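Local coordinates for stage III sporulation protein AH (Bacillus subtilis, PDB 3TUF), which pairs with SpoIIQ to form an intercellular channel between mother cell and forespore, taking part in forespore engulfment and in the signalling that activates sigma-G, at the interface of chains B and A. Coordinates in Å, arbitrary orientation; residue numbers count along the deposited sequence, not the author numbering. Chains: chain A, Stage III sporulation protein AH; chain B, Stage II sporulation protein Q.

The interface of chains B and A. Residues chain B 60, 80, 82, 174; chain A 184-188.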
loop_
_atom_site.group_PDB
_atom_site.type_symbol
_atom_site.label_atom_id
_atom_site.label_comp_id
_atom_site.label_asym_id
_atom_site.label_seq_id
_atom_site.Cartn_x
_atom_site.Cartn_y
_atom_site.Cartn_z
ATOM N N THR B 60 -0.368 -19.596 18.896
ATOM C CA THR B 60 0.438 -19.535 17.668
ATOM C C THR B 60 1.675 -20.457 17.680
ATOM O O THR B 60 2.213 -20.812 16.604
ATOM C CB THR B 60 0.926 -18.079 17.345
ATOM O OG1 THR B 60 2.163 -17.883 17.986
ATOM C CG2 THR B 60 -0.005 -17.033 17.927
ATOM N N LEU B 80 -9.855 -17.731 14.163
ATOM C CA LEU B 80 -9.009 -18.273 15.246
ATOM C C LEU B 80 -9.946 -18.580 16.400
ATOM O O LEU B 80 -10.888 -17.825 16.589
ATOM C CB LEU B 80 -8.071 -17.198 15.749
ATOM C CG LEU B 80 -6.979 -16.668 14.794
ATOM C CD1 LEU B 80 -6.040 -15.838 15.636
ATOM C CD2 LEU B 80 -6.257 -17.767 14.068
ATOM N N LYS B 82 -11.212 -17.980 20.028
ATOM C CA LYS B 82 -10.806 -16.982 21.072
ATOM C C LYS B 82 -11.222 -17.391 22.491
ATOM O O LYS B 82 -11.265 -16.549 23.529
ATOM C CB LYS B 82 -11.350 -15.595 20.701
ATOM C CG LYS B 82 -10.599 -14.946 19.492
ATOM C CD LYS B 82 -9.026 -15.057 19.651
ATOM C CE LYS B 82 -8.233 -14.029 18.837
ATOM N NZ LYS B 82 -6.914 -13.813 19.466
ATOM N N VAL B 174 -9.600 -7.904 25.148
ATOM C CA VAL B 174 -8.822 -8.944 24.463
ATOM C C VAL B 174 -8.846 -10.317 25.148
ATOM O O VAL B 174 -8.623 -10.455 26.360
ATOM C CB VAL B 174 -7.434 -8.449 23.930
ATOM C CG1 VAL B 174 -6.733 -7.603 24.960
ATOM C CG2 VAL B 174 -6.567 -9.645 23.393
ATOM N N LYS A 184 -2.018 -11.711 16.058
ATOM C CA LYS A 184 -2.744 -12.898 16.450
ATOM C C LYS A 184 -3.015 -12.908 17.946
ATOM O O LYS A 184 -4.045 -13.388 18.376
ATOM C CB LYS A 184 -2.020 -14.168 16.005
ATOM C CG LYS A 184 -2.267 -14.506 14.531
ATOM C CD LYS A 184 -1.311 -15.668 14.020
ATOM C CE LYS A 184 0.177 -15.375 14.098
ATOM N NZ LYS A 184 0.984 -16.529 13.558
ATOM N N THR A 185 -2.122 -12.340 18.730
ATOM C CA THR A 185 -2.347 -12.186 20.149
ATOM C C THR A 185 -3.420 -11.205 20.508
ATOM O O THR A 185 -4.003 -11.327 21.555
ATOM C CB THR A 185 -1.078 -11.713 20.802
ATOM O OG1 THR A 185 -0.169 -12.780 20.674
ATOM C CG2 THR A 185 -1.270 -11.420 22.289
ATOM N N MET A 186 -3.688 -10.219 19.680
ATOM C CA MET A 186 -4.538 -9.107 20.125
ATOM C C MET A 186 -5.815 -9.052 19.332
ATOM O O MET A 186 -6.704 -8.327 19.671
ATOM C CB MET A 186 -3.809 -7.763 19.911
ATOM C CG MET A 186 -2.517 -7.641 20.656
ATOM S SD MET A 186 -2.911 -7.678 22.402
ATOM C CE MET A 186 -1.292 -7.990 23.180
ATOM N N LYS A 187 -5.890 -9.777 18.229
ATOM C CA LYS A 187 -6.939 -9.541 17.269
ATOM C C LYS A 187 -7.363 -10.902 16.765
ATOM O O LYS A 187 -6.621 -11.874 16.909
ATOM C CB LYS A 187 -6.427 -8.639 16.102
ATOM C CG LYS A 187 -6.268 -7.134 16.462
ATOM C CD LYS A 187 -5.470 -6.341 15.401
ATOM C CE LYS A 187 -5.405 -4.855 15.743
ATOM N NZ LYS A 187 -4.560 -4.123 14.725
ATOM N N ASP A 188 -8.550 -10.975 16.173
ATOM C CA ASP A 188 -9.008 -12.218 15.554
ATOM C C ASP A 188 -8.458 -12.112 14.139
ATOM O O ASP A 188 -8.023 -11.026 13.723
ATOM C CB ASP A 188 -10.565 -12.409 15.650
ATOM C CG ASP A 188 -11.051 -13.794 15.083
ATOM O OD1 ASP A 188 -10.242 -14.772 14.952
ATOM O OD2 ASP A 188 -12.260 -13.912 14.733
#
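B:Lys82 reaches across from SpoIIQ to the turn of SpoIIIAH that joins the end of helix 181-184 to strand 188-194. Its chain leaves beside its own backbone N, bends at chi2 (-47°) and then runs out extended, so that the ammonium NZ arrives tip-on at the carbonyl O of A:Lys184, 3.1 Å away. The approach is nearly along the C=O axis, with an angle of 165° at the oxygen, and a weaker bond runs from NZ to the carbonyl O of A:Lys187. Behind the tip, CE of B:Lys82 packs on CA of A:Asp188 at 3.8 Å. An alanine in place of B:Lys82 removes the ammonium and CE contacts and would probably loosen the hold on the turn. A:Asp188 sends its carboxylate the other way, CG anti to its backbone N (chi1 -176°), sliding antiparallel past B:Leu80. Its OD1 takes the backbone N of B:Leu80 on the syn lone pair at 3.1 Å, moderately bent. The isobutyl group of B:Leu80 crosses A:Lys184 at about a right angle, its CD1 near CG of the lysine. The methyl CG2 of B:Thr60 crosses the same lysine obliquely, 4.0 Å from its CB and also near CE, the chain bending at chi3. On the opposite flank, CG2 of B:Val174 sits 3.9 Å from CA of A:Met186. Polar bonds to the turn, flanked by light apolar packing, thus join the two proteins within the SpoIIQ-SpoIIIAH channel complex.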